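Penicillin-binding protein 2B (Streptococcus pneumoniae, PDB 2WAD) forms peptide cross-links between adjacent glycan strands of cell-wall peptidoglycan, as a penicillin-binding transpeptidase of the elongasome that builds the peripheral wall. Local coordinates at residues G342-A347 with T371-G376; N380-G385 with A648-H653. All blocks are in the same frame, centred on the assembly; numbering follows the deposited sequence.

Contact 1 (G342-A347 with T371-G376); sequences GVYAVA and TPDSLG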
ATOM      1  N   GLY A 342       0.821  -8.189 -18.033  1.00 34.48           N
ATOM      2  CA  GLY A 342      -0.008  -8.796 -16.997  1.00 37.13           C
ATOM      3  C   GLY A 342      -1.415  -8.238 -17.059  1.00 32.97           C
ATOM      4  O   GLY A 342      -1.749  -7.612 -18.037  1.00 29.69           O
ATOM      5  N   VAL A 343      -2.228  -8.471 -16.033  1.00 33.26           N
ATOM      6  CA  VAL A 343      -3.605  -8.002 -16.070  1.00 33.80           C
ATOM      7  C   VAL A 343      -3.963  -7.626 -14.631  1.00 35.14           C
ATOM      8  O   VAL A 343      -3.484  -8.283 -13.702  1.00 34.90           O
ATOM      9  CB  VAL A 343      -4.551  -9.086 -16.658  1.00 33.57           C
ATOM     10  CG1 VAL A 343      -4.488 -10.325 -15.803  1.00 32.07           C
ATOM     11  CG2 VAL A 343      -6.023  -8.569 -16.751  1.00 30.19           C
ATOM     12  N   TYR A 344      -4.745  -6.558 -14.455  1.00 31.88           N
ATOM     13  CA  TYR A 344      -5.016  -5.996 -13.132  1.00 31.34           C
ATOM     14  C   TYR A 344      -6.493  -5.605 -13.052  1.00 31.34           C
ATOM     15  O   TYR A 344      -7.065  -5.187 -14.054  1.00 37.37           O
ATOM     16  CB  TYR A 344      -4.117  -4.753 -12.897  1.00 34.42           C
ATOM     17  CG  TYR A 344      -2.659  -5.155 -12.855  1.00 32.52           C
ATOM     18  CD1 TYR A 344      -2.031  -5.460 -11.646  1.00 33.23           C
ATOM     19  CD2 TYR A 344      -1.936  -5.305 -14.027  1.00 31.06           C
ATOM     20  CE1 TYR A 344      -0.714  -5.883 -11.602  1.00 33.71           C
ATOM     21  CE2 TYR A 344      -0.614  -5.751 -13.997  1.00 32.99           C
ATOM     22  CZ  TYR A 344      -0.015  -6.044 -12.784  1.00 38.07           C
ATOM     23  OH  TYR A 344       1.284  -6.490 -12.754  1.00 33.59           O
ATOM     24  N   ALA A 345      -7.095  -5.739 -11.873  1.00 30.05           N
ATOM     25  CA  ALA A 345      -8.486  -5.406 -11.646  1.00 29.38           C
ATOM     26  C   ALA A 345      -8.596  -4.892 -10.229  1.00 29.60           C
ATOM     27  O   ALA A 345      -7.985  -5.453  -9.331  1.00 32.65           O
ATOM     28  CB  ALA A 345      -9.397  -6.624 -11.804  1.00 28.60           C
ATOM     29  N   VAL A 346      -9.395  -3.850 -10.043  1.00 31.48           N
ATOM     30  CA  VAL A 346      -9.671  -3.292  -8.728  1.00 32.76           C
ATOM     31  C   VAL A 346     -11.174  -3.061  -8.740  1.00 32.82           C
ATOM     32  O   VAL A 346     -11.722  -2.481  -9.686  1.00 34.90           O
ATOM     33  CB  VAL A 346      -8.964  -1.901  -8.493  1.00 36.07           C
ATOM     34  CG1 VAL A 346      -9.491  -1.222  -7.213  1.00 34.34           C
ATOM     35  CG2 VAL A 346      -7.463  -2.047  -8.374  1.00 30.19           C
ATOM     36  N   ALA A 347     -11.838  -3.565  -7.711  1.00 31.86           N
ATOM     37  CA  ALA A 347     -13.266  -3.349  -7.527  1.00 32.80           C
ATOM     38  C   ALA A 347     -13.461  -2.513  -6.269  1.00 32.90           C
ATOM     39  O   ALA A 347     -12.868  -2.819  -5.223  1.00 30.88           O
ATOM     40  CB  ALA A 347     -13.983  -4.730  -7.331  1.00 31.87           C
ATOM     41  N   THR A 371       3.227 -14.220 -11.881  1.00 38.05           N
ATOM     42  CA  THR A 371       3.287 -14.093 -10.429  1.00 41.42           C
ATOM     43  C   THR A 371       2.170 -13.159  -9.949  1.00 41.51           C
ATOM     44  O   THR A 371       1.775 -12.226 -10.651  1.00 41.34           O
ATOM     45  CB  THR A 371       4.678 -13.599  -9.938  1.00 40.78           C
ATOM     46  OG1 THR A 371       5.010 -12.342 -10.552  1.00 45.14           O
ATOM     47  CG2 THR A 371       5.753 -14.587 -10.331  1.00 43.49           C
ATOM     48  N   PRO A 372       1.604 -13.459  -8.775  1.00 43.21           N
ATOM     49  CA  PRO A 372       0.622 -12.572  -8.175  1.00 40.70           C
ATOM     50  C   PRO A 372       1.226 -11.200  -7.949  1.00 40.45           C
ATOM     51  O   PRO A 372       2.393 -11.103  -7.573  1.00 42.74           O
ATOM     52  CB  PRO A 372       0.317 -13.230  -6.828  1.00 40.46           C
ATOM     53  CG  PRO A 372       1.219 -14.442  -6.719  1.00 44.29           C
ATOM     54  CD  PRO A 372       1.648 -14.775  -8.109  1.00 41.97           C
ATOM     55  N   ASP A 373       0.438 -10.153  -8.181  1.00 38.06           N
ATOM     56  CA  ASP A 373       0.958  -8.796  -8.122  1.00 36.81           C
ATOM     57  C   ASP A 373      -0.103  -7.797  -7.684  1.00 34.83           C
ATOM     58  O   ASP A 373      -0.290  -6.764  -8.329  1.00 35.49           O
ATOM     59  CB  ASP A 373       1.544  -8.398  -9.481  1.00 35.42           C
ATOM     60  CG  ASP A 373       2.340  -7.094  -9.420  1.00 39.92           C
ATOM     61  OD1 ASP A 373       2.778  -6.719  -8.311  1.00 37.85           O
ATOM     62  OD2 ASP A 373       2.512  -6.437 -10.478  1.00 37.47           O
ATOM     63  N   SER A 374      -0.782  -8.102  -6.586  1.00 34.71           N
ATOM     64  CA  SER A 374      -1.837  -7.240  -6.059  1.00 36.92           C
ATOM     65  C   SER A 374      -1.388  -5.794  -5.884  1.00 36.20           C
ATOM     66  O   SER A 374      -2.161  -4.889  -6.146  1.00 37.56           O
ATOM     67  CB  SER A 374      -2.291  -7.777  -4.706  1.00 37.66           C
ATOM     68  OG  SER A 374      -2.690  -9.129  -4.880  1.00 46.11           O
ATOM     69  N   LEU A 375      -0.151  -5.574  -5.432  1.00 38.56           N
ATOM     70  CA  LEU A 375       0.369  -4.210  -5.218  1.00 35.88           C
ATOM     71  C   LEU A 375       0.546  -3.485  -6.536  1.00 35.15           C
ATOM     72  O   LEU A 375       0.638  -2.263  -6.550  1.00 39.72           O
ATOM     73  CB  LEU A 375       1.693  -4.220  -4.452  1.00 35.03           C
ATOM     74  CG  LEU A 375       1.540  -4.758  -3.020  1.00 40.60           C
ATOM     75  CD1 LEU A 375       2.895  -4.965  -2.386  1.00 41.54           C
ATOM     76  CD2 LEU A 375       0.622  -3.870  -2.153  1.00 38.66           C
ATOM     77  N   GLY A 376       0.546  -4.216  -7.649  1.00 32.96           N
ATOM     78  CA  GLY A 376       0.587  -3.573  -8.965  1.00 29.73           C
ATOM     79  C   GLY A 376      -0.535  -2.576  -9.177  1.00 32.54           C
ATOM     80  O   GLY A 376      -0.391  -1.604  -9.928  1.00 35.05           O
TER

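Contact 2 (N380-G385 with A648-H653); sequences NVFVPG and AVVFPH. With ZN (zinc ion), chain E.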
ATOM      1  N   ASN A 380       1.978   0.387 -10.318  1.00 38.71           N
ATOM      2  CA  ASN A 380       2.378   0.385 -11.718  1.00 39.10           C
ATOM      3  C   ASN A 380       1.407   1.154 -12.591  1.00 38.31           C
ATOM      4  O   ASN A 380       0.235   1.275 -12.258  1.00 36.61           O
ATOM      5  CB  ASN A 380       2.504  -1.045 -12.239  1.00 40.24           C
ATOM      6  CG  ASN A 380       3.631  -1.797 -11.554  1.00 46.02           C
ATOM      7  OD1 ASN A 380       4.806  -1.454 -11.695  1.00 54.92           O
ATOM      8  ND2 ASN A 380       3.283  -2.817 -10.804  1.00 53.96           N
ATOM      9  N   VAL A 381       1.892   1.683 -13.710  1.00 36.45           N
ATOM     10  CA  VAL A 381       1.081   2.607 -14.487  1.00 35.80           C
ATOM     11  C   VAL A 381       0.944   2.124 -15.924  1.00 35.90           C
ATOM     12  O   VAL A 381       1.831   1.442 -16.420  1.00 35.56           O
ATOM     13  CB  VAL A 381       1.659   4.056 -14.426  1.00 37.27           C
ATOM     14  CG1 VAL A 381       1.764   4.531 -12.972  1.00 34.95           C
ATOM     15  CG2 VAL A 381       3.008   4.126 -15.111  1.00 34.46           C
ATOM     16  N   PHE A 382      -0.157   2.489 -16.582  1.00 34.17           N
ATOM     17  CA  PHE A 382      -0.523   1.957 -17.892  1.00 34.86           C
ATOM     18  C   PHE A 382      -1.219   3.033 -18.706  1.00 37.59           C
ATOM     19  O   PHE A 382      -1.919   3.879 -18.131  1.00 36.31           O
ATOM     20  CB  PHE A 382      -1.455   0.744 -17.741  1.00 35.03           C
ATOM     21  CG  PHE A 382      -0.940  -0.298 -16.777  1.00 32.34           C
ATOM     22  CD1 PHE A 382      -0.104  -1.325 -17.208  1.00 37.78           C
ATOM     23  CD2 PHE A 382      -1.259  -0.218 -15.431  1.00 31.42           C
ATOM     24  CE1 PHE A 382       0.386  -2.267 -16.311  1.00 37.86           C
ATOM     25  CE2 PHE A 382      -0.774  -1.162 -14.521  1.00 33.08           C
ATOM     26  CZ  PHE A 382       0.044  -2.180 -14.953  1.00 35.61           C
ATOM     27  N   VAL A 383      -1.050   2.996 -20.028  1.00 37.20           N
ATOM     28  CA  VAL A 383      -1.849   3.853 -20.892  1.00 39.97           C
ATOM     29  C   VAL A 383      -3.292   3.407 -20.738  1.00 37.48           C
ATOM     30  O   VAL A 383      -3.594   2.230 -20.791  1.00 39.85           O
ATOM     31  CB  VAL A 383      -1.439   3.894 -22.394  1.00 41.47           C
ATOM     32  CG1 VAL A 383       0.063   3.829 -22.626  1.00 45.23           C
ATOM     33  CG2 VAL A 383      -2.194   2.893 -23.225  1.00 48.84           C
ATOM     34  N   PRO A 384      -4.195   4.352 -20.486  1.00 36.11           N
ATOM     35  CA  PRO A 384      -5.546   3.957 -20.092  1.00 34.34           C
ATOM     36  C   PRO A 384      -6.480   3.751 -21.283  1.00 31.50           C
ATOM     37  O   PRO A 384      -7.448   3.016 -21.163  1.00 33.03           O
ATOM     38  CB  PRO A 384      -5.992   5.129 -19.233  1.00 33.14           C
ATOM     39  CG  PRO A 384      -5.260   6.319 -19.857  1.00 34.51           C
ATOM     40  CD  PRO A 384      -3.949   5.794 -20.342  1.00 32.28           C
ATOM     41  N   GLY A 385      -6.165   4.356 -22.423  1.00 32.23           N
ATOM     42  CA  GLY A 385      -6.987   4.272 -23.621  1.00 29.68           C
ATOM     43  C   GLY A 385      -8.359   4.905 -23.438  1.00 33.69           C
ATOM     44  O   GLY A 385      -8.538   5.797 -22.591  1.00 33.05           O
ATOM     45  N   ALA A 648     -12.458  -1.537 -12.445  1.00 31.88           N
ATOM     46  CA  ALA A 648     -11.545  -1.223 -13.524  1.00 31.35           C
ATOM     47  C   ALA A 648     -10.723  -2.439 -13.871  1.00 32.32           C
ATOM     48  O   ALA A 648     -10.170  -3.107 -12.999  1.00 33.38           O
ATOM     49  CB  ALA A 648     -10.562  -0.110 -13.132  1.00 33.18           C
ATOM     50  N   VAL A 649     -10.553  -2.649 -15.166  1.00 30.53           N
ATOM     51  CA  VAL A 649      -9.786  -3.793 -15.626  1.00 32.57           C
ATOM     52  C   VAL A 649      -8.761  -3.244 -16.586  1.00 31.78           C
ATOM     53  O   VAL A 649      -9.107  -2.485 -17.485  1.00 33.12           O
ATOM     54  CB  VAL A 649     -10.669  -4.868 -16.328  1.00 32.61           C
ATOM     55  CG1 VAL A 649      -9.748  -5.909 -17.004  1.00 32.22           C
ATOM     56  CG2 VAL A 649     -11.621  -5.520 -15.305  1.00 28.16           C
ATOM     57  N   VAL A 650      -7.505  -3.603 -16.358  1.00 31.54           N
ATOM     58  CA  VAL A 650      -6.410  -3.031 -17.128  1.00 31.78           C
ATOM     59  C   VAL A 650      -5.634  -4.208 -17.697  1.00 34.00           C
ATOM     60  O   VAL A 650      -5.095  -5.018 -16.955  1.00 34.82           O
ATOM     61  CB  VAL A 650      -5.488  -2.142 -16.236  1.00 32.01           C
ATOM     62  CG1 VAL A 650      -4.304  -1.631 -17.040  1.00 31.07           C
ATOM     63  CG2 VAL A 650      -6.311  -0.951 -15.637  1.00 31.82           C
ATOM     64  N   PHE A 651      -5.612  -4.319 -19.018  1.00 33.69           N
ATOM     65  CA  PHE A 651      -5.014  -5.474 -19.682  1.00 33.75           C
ATOM     66  C   PHE A 651      -4.214  -4.919 -20.842  1.00 32.52           C
ATOM     67  O   PHE A 651      -4.730  -4.803 -21.950  1.00 32.11           O
ATOM     68  CB  PHE A 651      -6.124  -6.384 -20.238  1.00 35.26           C
ATOM     69  CG  PHE A 651      -5.663  -7.794 -20.554  1.00 34.27           C
ATOM     70  CD1 PHE A 651      -4.420  -8.019 -21.097  1.00 34.81           C
ATOM     71  CD2 PHE A 651      -6.493  -8.889 -20.311  1.00 33.89           C
ATOM     72  CE1 PHE A 651      -3.977  -9.304 -21.388  1.00 39.01           C
ATOM     73  CE2 PHE A 651      -6.067 -10.190 -20.599  1.00 32.86           C
ATOM     74  CZ  PHE A 651      -4.804 -10.394 -21.148  1.00 31.07           C
ATOM     75  N   PRO A 652      -2.955  -4.550 -20.593  1.00 33.71           N
ATOM     76  CA  PRO A 652      -2.189  -3.806 -21.588  1.00 33.44           C
ATOM     77  C   PRO A 652      -1.582  -4.674 -22.706  1.00 34.34           C
ATOM     78  O   PRO A 652      -1.290  -5.842 -22.508  1.00 34.71           O
ATOM     79  CB  PRO A 652      -1.075  -3.171 -20.753  1.00 32.96           C
ATOM     80  CG  PRO A 652      -0.971  -4.030 -19.522  1.00 34.68           C
ATOM     81  CD  PRO A 652      -2.269  -4.667 -19.290  1.00 33.77           C
ATOM     82  N   HIS A 653      -1.412  -4.087 -23.881  1.00 35.78           N
ATOM     83  CA  HIS A 653      -0.750  -4.698 -25.027  1.00 37.15           C
ATOM     84  C   HIS A 653      -1.268  -6.082 -25.389  1.00 39.31           C
ATOM     85  O   HIS A 653      -0.500  -7.006 -25.624  1.00 40.76           O
ATOM     86  CB  HIS A 653       0.769  -4.655 -24.849  1.00 36.85           C
ATOM     87  CG  HIS A 653       1.286  -3.271 -24.607  1.00 33.83           C
ATOM     88  ND1 HIS A 653       1.188  -2.279 -25.559  1.00 37.90           N
ATOM     89  CD2 HIS A 653       1.868  -2.701 -23.524  1.00 33.58           C
ATOM     90  CE1 HIS A 653       1.700  -1.155 -25.079  1.00 35.48           C
ATOM     91  NE2 HIS A 653       2.098  -1.377 -23.840  1.00 38.03           N
TER
HETATM   92 ZN    ZN E 701       2.375  -0.065 -22.347  1.00 57.20          ZN
HETATM   93  O   HOH W   1       0.690   0.375 -21.002  1.00 20.95           O
HETATM   94  O   HOH W   2       3.979  -1.003 -21.095  1.00 36.17           O

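Contact 1 (G342-A347 with T371-G376)
Tyr-344 reaches from the strand 342-347 to the turn that follows Pro-372, and its phenol hydroxyl donates a hydrogen bond to the carboxylate of Asp-373. The bond is short, 2.6 Å from Tyr-344 OH to Asp-373 OD2, and it meets the anti lone pair of OD2, the one directed away from the other carboxylate oxygen. Ring and carboxylate planes stand 77° apart, so the two flat groups meet steeply turned against each other and do not stack. With the CG of Asp-373 anti to the backbone N (chi1 -169°), OD2 comes within bonding distance of the phenol. A tyrosine suits the place: the ring spans the distance between the two segments, while the hydroxyl at the far end of the buried ring finds an acceptor in the carboxylate of Asp-373. The aspartate adds a second contact through its backbone, since Asp-373 O sits in the plane of the ring at its edge, 3.4 Å from Tyr-344 CE1. That same oxygen accepts the bond from Gly-376 N, at 2.8 Å, that closes a type I turn from Asp-373 to Gly-376. Gly-376 then passes close to the ring, its CA 3.7 Å from Tyr-344 CE1; the ring leaves no room for a CB at this position, which suits glycine. Around the pair, Lys-362 of the strand 355-363 touches both Tyr-344 and Asp-373, and Pro-525 also packs on the tyrosine. What results is a tyrosine-carboxylate link from an inner strand of the antiparallel sheet to the type I turn leading from its edge strand 370-372 into the helix 376-379, within the transpeptidase domain of a penicillin-binding protein.

Contact 2 (N380-G385 with A648-H653)
Phe-382 meets two apolar side chains of the segment 648-653, Val-650 and Pro-652. One methyl of the valine, Val-650 CG1, comes within 3.6 Å of Phe-382 CG, where the ring joins its CB, and also touches CD2. The proline approaches the other ortho carbon: Pro-652 CG lies 3.7 Å from Phe-382 CD1. Both partners arrive obliquely. Val-650 CG1 stands anti to the backbone N (chi1 176°), which turns that methyl to the phenylalanine. A branched residue suits the strand, and the rigid proline ring offers a compact hydrocarbon surface just where the strand has ended.

Further out, Pro-525 packs on Phe-382, while Leu-528 of the helix 525-536 packs on Val-650. The loop's backbone is held as well: Phe-382 bonds to the main chain of Tyr-523, and Asn-633 takes Pro-384 O through its ND2 and Phe-651 N through its OD1, bridging both segments. Beyond the proline, His-653 NE2 binds a zinc ion at 2.0 Å. One of two waters on that metal, 2.2 Å from the zinc, accepts a bond of 3.3 Å from Val-383 N, so the ion joins the segments indirectly. The direct grip is hydrophobic and therefore non-directional, so the loop's orientation probably comes from the hydrogen bonds around it, those of Asn-633 and Tyr-523.

Overall arrangement
Along the chain, both segments of contact 1 come before those of contact 2, and their centres lie 11 Å apart in the transpeptidase domain. Both draw on one antiparallel sheet, where the strands 342-348 and 645-650 are neighbours joined by probable hydrogen bonds, among them Tyr-344 O to Val-650 N at 2.8 Å. Contact 1 ties this sheet to the turn before the helix 376-379; contact 2 ties it to the loop after that helix. The rings of Tyr-344 and Phe-382 meet, making the two contacts continuous. That loop runs on to Ser-386, the inferred acyl-ester residue, so contact 2 packs the chain just ahead of it against the sheet.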